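Local atomic coordinates of KLLA0E08119p (Kluyveromyces lactis, PDB entry 3VA7), a protein that probably catalyses the ATP-driven, biotin-dependent carboxylation of urea to urea-1-carboxylate, this chain being the urea carboxylase part of a larger multifunctional enzyme. Residues A[694-699]-A[1197-1202]; A[1175-1180]-A[1220-1225]. All blocks are in the same frame, centred on the assembly; numbering follows the deposited sequence.

Overall arrangement
Both contacts involve the biotinyl domain near the C-terminus. They share one sheet, in which strands 1194-1200 and 1176-1181 are neighbours, and their centres lie about 12 Å apart. Contact 1 joins this domain to the carboxyltransferase region across some 500 residues of sequence; it is buried, and its side-chain amides, carboxylate and biotinylated lysine make it largely polar. Contact 2 stays within the biotinyl domain, is only partly buried and has exposed residues at its turn; there two backbone hydrogen bonds accompany aromatic and thioether packing. Y695 of contact 1 also packs on R1177 and M1225 of contact 2, so the domain interface runs on from one contact to the other.

Contact 1 of 2, residues A[694-699]-A[1197-1202]; sequences HYNSNR and IIEAMK. With BTI (5-(hexahydro-2-oxo-1H-thieno[3,4-D]imidazol-6-yl)pentanal), chain B.
N696 sets its amide almost perpendicular to the carboxylate of E1199, the two planes standing 87° apart. Its ND2 donates to E1199 OE1 over 3.0 Å; the bond is nearly straight (168° at the hydrogen) and lies in the amide plane, yet reaches OE1 from above the carboxylate. At the other end of the same amide, K1202 N donates to N696 OD1 over 3.0 Å, coming from above the carbonyl plane. One asparagine thus bonds at its two ends to E1199 and to the backbone of the biotinylated lysine. With CG anti to the backbone N (chi1 -172°) and an extended chain, E1199 reaches the amide of N696; its OE2 has partners in R945 and T1018. Y695 turns the edge of its ring to A1200 CA, while a water lies within hydrogen-bonding distance of both Y695 OH and E1199 OE1 and so bridges them. On the main chain, M1201 N donates to Y695 O over 3.1 Å, next to the inverse gamma turn centred on N696. M1201 and K1202 both have left-handed backbone angles, as befits the tip of the hairpin between strands 1194-1200 and 1203-1208, the place where biotinyl domains carry their lysine. K1202 runs out extended, crossing N698 at about a right angle with its CE 3.0 Å from N698 OD1, and its NZ is bonded covalently to BTI C11 at 1.3 Å. N698 OD1 itself accepts from F700 N. Gripping the hairpin tip by backbone and amide bonds is consistent with holding the biotin arm in position while the biotin group is hydrogen-bonded to N737 and G755 in the carboxyltransferase pocket.

Contact 2 of 2, residues A[1175-1180]-A[1220-1225]; sequences TGRFWK and HKNGDM
F1178 points its side chain at the loop 1220-1225. Its CB lies 3.5 Å from D1224 O, and with CG anti to the backbone N (chi1 -177°) the ring runs on from there along K1221 and H1220. CD1 of F1178 meets H1220 CB at 3.4 Å and CD2, across the ring, approaches K1221 O, both from the side of the ring on which H1220 O lies. At the tip F1178 CZ comes 3.3 Å from H1220 O, which sits over that face, offset toward the rim. The loop is a type II turn from K1221 to D1224 within the biotinyl domain, leading into an edge strand that pairs antiparallel with strand 1176-1181; R1177 and M1225 form a non-hydrogen-bonded pair. Two backbone hydrogen bonds join the strand to the turn: F1178 N to D1224 O, 2.7 Å, and G1223 N to F1178 O, 2.9 Å. With an alanine here in place of F1178, the ring's contacts with H1220 and K1221 would be lost, which would probably open a gap between the loop and I1196 and I1198 of the adjoining strand. R1177 lays one guanidinium face over G1223 CA, 3.6 Å from R1177 CZ, while its CG packs crosswise on M1225 CE and its NH1 bonds to E948 O.

Contact 1 of 2, residues A[694-699]-A[1197-1202]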
ATOM      1  N   HIS A 694      12.835  24.731   6.107  1.00 31.87           N
ATOM      2  CA  HIS A 694      12.012  24.614   7.339  1.00 30.88           C
ATOM      3  C   HIS A 694      11.952  23.165   7.841  1.00 30.84           C
ATOM      4  O   HIS A 694      12.034  22.206   7.047  1.00 30.69           O
ATOM      5  CB  HIS A 694      10.622  25.121   6.953  1.00 30.98           C
ATOM      6  CG  HIS A 694       9.589  25.103   8.046  1.00 31.35           C
ATOM      7  ND1 HIS A 694       9.146  23.942   8.648  1.00 30.28           N
ATOM      8  CD2 HIS A 694       8.839  26.109   8.568  1.00 27.73           C
ATOM      9  CE1 HIS A 694       8.187  24.242   9.512  1.00 30.51           C
ATOM     10  NE2 HIS A 694       7.977  25.546   9.472  1.00 27.56           N
ATOM     11  N   TYR A 695      11.810  22.983   9.151  1.00 30.72           N
ATOM     12  CA  TYR A 695      11.872  21.627   9.742  1.00 30.76           C
ATOM     13  C   TYR A 695      10.809  20.654   9.146  1.00 30.90           C
ATOM     14  O   TYR A 695      11.059  19.446   9.036  1.00 31.14           O
ATOM     15  CB  TYR A 695      11.790  21.670  11.298  1.00 30.62           C
ATOM     16  CG  TYR A 695      10.437  22.088  11.794  1.00 29.61           C
ATOM     17  CD1 TYR A 695       9.405  21.150  11.970  1.00 30.08           C
ATOM     18  CD2 TYR A 695      10.159  23.421  12.011  1.00 26.72           C
ATOM     19  CE1 TYR A 695       8.127  21.573  12.385  1.00 30.51           C
ATOM     20  CE2 TYR A 695       8.919  23.852  12.435  1.00 27.66           C
ATOM     21  CZ  TYR A 695       7.900  22.936  12.633  1.00 29.25           C
ATOM     22  OH  TYR A 695       6.672  23.407  13.072  1.00 27.46           O
ATOM     23  N   ASN A 696       9.627  21.192   8.804  1.00 30.14           N
ATOM     24  CA  ASN A 696       8.611  20.449   8.108  1.00 29.57           C
ATOM     25  C   ASN A 696       8.882  20.268   6.593  1.00 29.88           C
ATOM     26  O   ASN A 696       8.192  20.870   5.749  1.00 30.06           O
ATOM     27  CB  ASN A 696       7.232  21.089   8.359  1.00 28.67           C
ATOM     28  CG  ASN A 696       6.559  20.542   9.642  1.00 30.17           C
ATOM     29  OD1 ASN A 696       6.936  19.455  10.147  1.00 29.26           O
ATOM     30  ND2 ASN A 696       5.577  21.293  10.179  1.00 27.54           N
ATOM     31  N   SER A 697       9.853  19.427   6.247  1.00 28.54           N
ATOM     32  CA  SER A 697      10.133  19.154   4.849  1.00 28.37           C
ATOM     33  C   SER A 697      10.245  17.672   4.688  1.00 27.95           C
ATOM     34  O   SER A 697      10.755  17.032   5.575  1.00 28.97           O
ATOM     35  CB  SER A 697      11.449  19.788   4.418  1.00 28.55           C
ATOM     36  OG  SER A 697      11.358  21.190   4.368  1.00 30.52           O
ATOM     37  N   ASN A 698       9.758  17.113   3.589  1.00 26.69           N
ATOM     38  CA  ASN A 698       9.902  15.670   3.329  1.00 27.50           C
ATOM     39  C   ASN A 698       9.604  15.412   1.858  1.00 27.34           C
ATOM     40  O   ASN A 698       9.541  16.366   1.076  1.00 27.58           O
ATOM     41  CB  ASN A 698       9.065  14.754   4.241  1.00 25.94           C
ATOM     42  CG  ASN A 698       7.565  14.947   4.078  1.00 29.20           C
ATOM     43  OD1 ASN A 698       7.088  15.864   3.413  1.00 33.15           O
ATOM     44  ND2 ASN A 698       6.803  14.081   4.711  1.00 33.21           N
ATOM     45  N   ARG A 699       9.404  14.153   1.480  1.00 26.21           N
ATOM     46  CA  ARG A 699       9.185  13.872   0.090  1.00 25.24           C
ATOM     47  C   ARG A 699       7.892  14.494  -0.456  1.00 26.02           C
ATOM     48  O   ARG A 699       7.732  14.614  -1.687  1.00 26.78           O
ATOM     49  CB  ARG A 699       9.256  12.386  -0.156  1.00 24.95           C
ATOM     50  CG  ARG A 699      10.669  11.803   0.056  1.00 25.75           C
ATOM     51  CD  ARG A 699      10.600  10.247   0.082  1.00 27.59           C
ATOM     52  NE  ARG A 699       9.815   9.745  -1.052  1.00 27.60           N
ATOM     53  CZ  ARG A 699      10.298   9.394  -2.250  1.00 26.66           C
ATOM     54  NH1 ARG A 699      11.615   9.412  -2.504  1.00 23.65           N
ATOM     55  NH2 ARG A 699       9.446   8.953  -3.184  1.00 26.45           N
ATOM     56  N   ILE A1197       7.133  14.473  22.550  1.00 34.06           N
ATOM     57  CA  ILE A1197       6.801  14.452  21.136  1.00 33.57           C
ATOM     58  C   ILE A1197       7.181  15.761  20.406  1.00 34.44           C
ATOM     59  O   ILE A1197       6.915  16.882  20.861  1.00 34.29           O
ATOM     60  CB  ILE A1197       5.322  14.122  20.923  1.00 33.17           C
ATOM     61  CG1 ILE A1197       4.957  12.727  21.466  1.00 32.23           C
ATOM     62  CG2 ILE A1197       4.978  14.120  19.484  1.00 32.94           C
ATOM     63  CD1 ILE A1197       3.412  12.504  21.497  1.00 26.15           C
ATOM     64  N   ILE A1198       7.783  15.589  19.239  1.00 35.07           N
ATOM     65  CA  ILE A1198       8.252  16.695  18.394  1.00 35.09           C
ATOM     66  C   ILE A1198       7.439  16.563  17.136  1.00 35.00           C
ATOM     67  O   ILE A1198       6.966  15.470  16.810  1.00 35.39           O
ATOM     68  CB  ILE A1198       9.843  16.472  18.213  1.00 36.14           C
ATOM     69  CG1 ILE A1198      10.591  17.027  19.430  1.00 35.09           C
ATOM     70  CG2 ILE A1198      10.491  16.907  16.898  1.00 34.35           C
ATOM     71  CD1 ILE A1198       9.988  18.301  19.962  1.00 38.93           C
ATOM     72  N   GLU A1199       7.202  17.646  16.426  1.00 34.90           N
ATOM     73  CA  GLU A1199       6.927  17.439  14.983  1.00 34.12           C
ATOM     74  C   GLU A1199       8.198  17.710  14.217  1.00 33.45           C
ATOM     75  O   GLU A1199       8.730  18.826  14.271  1.00 32.57           O
ATOM     76  CB  GLU A1199       5.765  18.286  14.414  1.00 34.36           C
ATOM     77  CG  GLU A1199       5.400  17.886  12.961  1.00 31.87           C
ATOM     78  CD  GLU A1199       4.311  18.746  12.344  1.00 31.86           C
ATOM     79  OE1 GLU A1199       4.262  19.981  12.594  1.00 33.04           O
ATOM     80  OE2 GLU A1199       3.499  18.189  11.575  1.00 31.15           O
ATOM     81  N   ALA A1200       8.679  16.686  13.528  1.00 32.87           N
ATOM     82  CA  ALA A1200       9.819  16.800  12.619  1.00 32.62           C
ATOM     83  C   ALA A1200       9.428  16.214  11.267  1.00 33.52           C
ATOM     84  O   ALA A1200       8.936  15.071  11.196  1.00 34.00           O
ATOM     85  CB  ALA A1200      10.979  16.051  13.158  1.00 32.15           C
ATOM     86  N   MET A1201       9.640  16.965  10.181  1.00 33.63           N
ATOM     87  CA  MET A1201       9.433  16.408   8.842  1.00 32.87           C
ATOM     88  C   MET A1201       8.031  15.865   8.697  1.00 33.16           C
ATOM     89  O   MET A1201       7.853  14.763   8.188  1.00 32.80           O
ATOM     90  CB  MET A1201      10.435  15.307   8.563  1.00 32.02           C
ATOM     91  CG  MET A1201      11.853  15.778   8.637  1.00 33.12           C
ATOM     92  SD  MET A1201      12.957  14.374   8.409  1.00 37.89           S
ATOM     93  CE  MET A1201      13.264  13.914  10.111  1.00 35.78           C
ATOM     94  N   LYS A1202       7.046  16.660   9.156  1.00 34.05           N
ATOM     95  CA  LYS A1202       5.623  16.355   9.073  1.00 34.40           C
ATOM     96  C   LYS A1202       5.216  15.067   9.785  1.00 36.20           C
ATOM     97  O   LYS A1202       4.163  14.493   9.501  1.00 37.94           O
ATOM     98  CB  LYS A1202       5.204  16.298   7.611  1.00 33.75           C
ATOM     99  CG  LYS A1202       5.800  17.430   6.807  1.00 31.93           C
ATOM    100  CD  LYS A1202       5.060  17.763   5.535  1.00 25.70           C
ATOM    101  CE  LYS A1202       6.059  18.451   4.632  1.00 26.21           C
ATOM    102  NZ  LYS A1202       5.630  18.833   3.262  1.00 23.72           N
TER
HETATM  103  C11 BTI B1901       4.583  19.602   2.946  1.00 25.60           C
HETATM  104  O11 BTI B1901       3.806  20.050   3.845  1.00 24.16           O
HETATM  105  C10 BTI B1901       4.312  19.679   1.414  1.00 21.46           C
HETATM  106  C9  BTI B1901       2.935  20.283   1.143  1.00 18.39           C
HETATM  107  C8  BTI B1901       2.661  20.707  -0.294  1.00 21.52           C
HETATM  108  C7  BTI B1901       1.526  21.736  -0.469  1.00 20.98           C
HETATM  109  C2  BTI B1901       0.231  21.393   0.237  1.00 22.09           C
HETATM  110  S1  BTI B1901      -0.462  19.857  -0.299  1.00 26.18           S
HETATM  111  C6  BTI B1901      -2.100  20.282   0.177  1.00 24.36           C
HETATM  112  C5  BTI B1901      -2.218  21.791   0.159  1.00 25.05           C
HETATM  113  N3  BTI B1901      -2.856  22.031  -1.109  1.00 23.28           N
HETATM  114  C3  BTI B1901      -2.031  22.593  -1.952  1.00 25.41           C
HETATM  115  O3  BTI B1901      -2.378  22.967  -3.167  1.00 28.17           O
HETATM  116  N2  BTI B1901      -0.838  22.782  -1.430  1.00 26.61           N
HETATM  117  C4  BTI B1901      -0.840  22.442  -0.012  1.00 25.69           C
HETATM  118  O   HOH W   1       5.245  21.729  14.282  1.00 28.24           O

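Contact 2 of 2, residues A[1175-1180]-A[1220-1225]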
ATOM      1  N   THR A1175      15.601  17.992  13.951  1.00 37.11           N
ATOM      2  CA  THR A1175      15.119  19.331  14.205  1.00 36.99           C
ATOM      3  C   THR A1175      13.591  19.359  14.006  1.00 36.57           C
ATOM      4  O   THR A1175      13.087  18.843  12.999  1.00 36.81           O
ATOM      5  CB  THR A1175      15.825  20.384  13.288  1.00 37.16           C
ATOM      6  OG1 THR A1175      17.236  20.345  13.535  1.00 40.03           O
ATOM      7  CG2 THR A1175      15.289  21.794  13.538  1.00 34.16           C
ATOM      8  N   GLY A1176      12.876  19.972  14.949  1.00 35.34           N
ATOM      9  CA  GLY A1176      11.440  20.024  14.921  1.00 34.48           C
ATOM     10  C   GLY A1176      10.965  20.990  15.965  1.00 34.69           C
ATOM     11  O   GLY A1176      11.787  21.551  16.691  1.00 34.69           O
ATOM     12  N   ARG A1177       9.651  21.225  15.991  1.00 34.36           N
ATOM     13  CA  ARG A1177       9.005  22.109  16.942  1.00 34.53           C
ATOM     14  C   ARG A1177       8.301  21.261  17.974  1.00 35.43           C
ATOM     15  O   ARG A1177       7.580  20.312  17.602  1.00 35.72           O
ATOM     16  CB  ARG A1177       7.951  22.957  16.246  1.00 34.93           C
ATOM     17  CG  ARG A1177       7.256  24.071  17.103  1.00 33.38           C
ATOM     18  CD  ARG A1177       6.345  24.887  16.190  1.00 35.29           C
ATOM     19  NE  ARG A1177       5.196  25.550  16.830  1.00 34.02           N
ATOM     20  CZ  ARG A1177       4.278  24.958  17.606  1.00 33.92           C
ATOM     21  NH1 ARG A1177       4.341  23.633  17.944  1.00 26.01           N
ATOM     22  NH2 ARG A1177       3.282  25.726  18.077  1.00 34.47           N
ATOM     23  N   PHE A1178       8.469  21.620  19.262  1.00 35.25           N
ATOM     24  CA  PHE A1178       7.969  20.800  20.375  1.00 33.93           C
ATOM     25  C   PHE A1178       6.479  20.816  20.399  1.00 33.37           C
ATOM     26  O   PHE A1178       5.842  21.868  20.459  1.00 32.31           O
ATOM     27  CB  PHE A1178       8.548  21.302  21.698  1.00 34.78           C
ATOM     28  CG  PHE A1178       8.162  20.478  22.912  1.00 34.01           C
ATOM     29  CD1 PHE A1178       9.081  19.606  23.492  1.00 32.74           C
ATOM     30  CD2 PHE A1178       6.881  20.607  23.499  1.00 32.89           C
ATOM     31  CE1 PHE A1178       8.745  18.869  24.642  1.00 29.37           C
ATOM     32  CE2 PHE A1178       6.538  19.871  24.620  1.00 30.99           C
ATOM     33  CZ  PHE A1178       7.490  19.015  25.205  1.00 28.65           C
ATOM     34  N   TRP A1179       5.923  19.624  20.367  1.00 34.19           N
ATOM     35  CA  TRP A1179       4.487  19.451  20.266  1.00 34.97           C
ATOM     36  C   TRP A1179       3.861  19.394  21.651  1.00 35.70           C
ATOM     37  O   TRP A1179       3.095  20.300  22.027  1.00 36.61           O
ATOM     38  CB  TRP A1179       4.207  18.175  19.494  1.00 35.59           C
ATOM     39  CG  TRP A1179       2.743  17.906  19.167  1.00 36.44           C
ATOM     40  CD1 TRP A1179       1.642  18.421  19.794  1.00 33.95           C
ATOM     41  CD2 TRP A1179       2.250  17.011  18.154  1.00 35.57           C
ATOM     42  NE1 TRP A1179       0.498  17.932  19.203  1.00 35.61           N
ATOM     43  CE2 TRP A1179       0.840  17.051  18.211  1.00 33.92           C
ATOM     44  CE3 TRP A1179       2.869  16.192  17.197  1.00 36.39           C
ATOM     45  CZ2 TRP A1179       0.024  16.301  17.356  1.00 32.10           C
ATOM     46  CZ3 TRP A1179       2.043  15.453  16.320  1.00 37.78           C
ATOM     47  CH2 TRP A1179       0.629  15.511  16.425  1.00 33.69           C
ATOM     48  N   LYS A1180       4.201  18.343  22.401  1.00 35.04           N
ATOM     49  CA  LYS A1180       3.577  18.042  23.695  1.00 35.54           C
ATOM     50  C   LYS A1180       4.382  16.945  24.436  1.00 35.53           C
ATOM     51  O   LYS A1180       5.074  16.123  23.780  1.00 36.61           O
ATOM     52  CB  LYS A1180       2.108  17.604  23.513  1.00 35.18           C
ATOM     53  CG  LYS A1180       1.949  16.268  22.787  1.00 35.84           C
ATOM     54  CD  LYS A1180       0.531  15.804  22.742  1.00 37.29           C
ATOM     55  CE  LYS A1180       0.316  14.961  21.510  1.00 38.48           C
ATOM     56  NZ  LYS A1180      -1.114  14.901  21.235  1.00 38.08           N
ATOM     57  N   HIS A1220      11.389  21.230  27.198  1.00 47.06           N
ATOM     58  CA  HIS A1220      10.629  22.236  26.416  1.00 46.16           C
ATOM     59  C   HIS A1220       9.125  22.338  26.691  1.00 46.32           C
ATOM     60  O   HIS A1220       8.511  21.444  27.272  1.00 46.63           O
ATOM     61  CB  HIS A1220      10.898  22.097  24.913  1.00 45.64           C
ATOM     62  CG  HIS A1220      12.354  21.999  24.571  1.00 42.95           C
ATOM     63  ND1 HIS A1220      13.066  20.826  24.706  1.00 41.10           N
ATOM     64  CD2 HIS A1220      13.234  22.926  24.119  1.00 38.33           C
ATOM     65  CE1 HIS A1220      14.322  21.035  24.353  1.00 38.71           C
ATOM     66  NE2 HIS A1220      14.444  22.294  23.973  1.00 36.56           N
ATOM     67  N   LYS A1221       8.553  23.461  26.297  1.00 45.99           N
ATOM     68  CA  LYS A1221       7.121  23.586  26.247  1.00 46.49           C
ATOM     69  C   LYS A1221       6.594  23.656  24.788  1.00 45.05           C
ATOM     70  O   LYS A1221       7.348  23.802  23.849  1.00 44.21           O
ATOM     71  CB  LYS A1221       6.689  24.729  27.160  1.00 47.39           C
ATOM     72  CG  LYS A1221       7.052  24.376  28.670  1.00 52.75           C
ATOM     73  CD  LYS A1221       6.098  24.996  29.791  1.00 55.96           C
ATOM     74  CE  LYS A1221       6.595  26.374  30.353  1.00 56.99           C
ATOM     75  NZ  LYS A1221       7.450  26.245  31.587  1.00 58.13           N
ATOM     76  N   ASN A1222       5.301  23.454  24.601  1.00 44.41           N
ATOM     77  CA  ASN A1222       4.692  23.511  23.288  1.00 42.83           C
ATOM     78  C   ASN A1222       5.146  24.788  22.620  1.00 42.86           C
ATOM     79  O   ASN A1222       5.146  25.861  23.256  1.00 42.15           O
ATOM     80  CB  ASN A1222       3.182  23.538  23.417  1.00 42.63           C
ATOM     81  CG  ASN A1222       2.491  23.867  22.115  1.00 44.21           C
ATOM     82  OD1 ASN A1222       2.347  23.000  21.254  1.00 46.00           O
ATOM     83  ND2 ASN A1222       2.043  25.102  21.970  1.00 44.01           N
ATOM     84  N   GLY A1223       5.558  24.663  21.354  1.00 42.21           N
ATOM     85  CA  GLY A1223       6.041  25.785  20.581  1.00 42.13           C
ATOM     86  C   GLY A1223       7.547  26.022  20.526  1.00 42.07           C
ATOM     87  O   GLY A1223       7.989  26.840  19.737  1.00 42.92           O
ATOM     88  N   ASP A1224       8.333  25.336  21.346  1.00 41.37           N
ATOM     89  CA  ASP A1224       9.776  25.519  21.322  1.00 41.80           C
ATOM     90  C   ASP A1224      10.410  24.857  20.121  1.00 42.22           C
ATOM     91  O   ASP A1224      10.074  23.723  19.757  1.00 42.60           O
ATOM     92  CB  ASP A1224      10.442  24.955  22.597  1.00 41.11           C
ATOM     93  CG  ASP A1224      10.117  25.765  23.854  1.00 42.22           C
ATOM     94  OD1 ASP A1224       9.616  26.922  23.785  1.00 41.05           O
ATOM     95  OD2 ASP A1224      10.359  25.218  24.948  1.00 44.90           O
ATOM     96  N   MET A1225      11.387  25.528  19.542  1.00 42.87           N
ATOM     97  CA  MET A1225      12.202  24.862  18.558  1.00 43.64           C
ATOM     98  C   MET A1225      13.239  23.985  19.188  1.00 44.50           C
ATOM     99  O   MET A1225      13.890  24.350  20.138  1.00 44.74           O
ATOM    100  CB  MET A1225      12.853  25.844  17.577  1.00 43.28           C
ATOM    101  CG  MET A1225      12.946  25.275  16.145  1.00 45.42           C
ATOM    102  SD  MET A1225      11.306  24.805  15.448  1.00 46.87           S
ATOM    103  CE  MET A1225      10.320  26.200  16.068  1.00 39.49           C
TER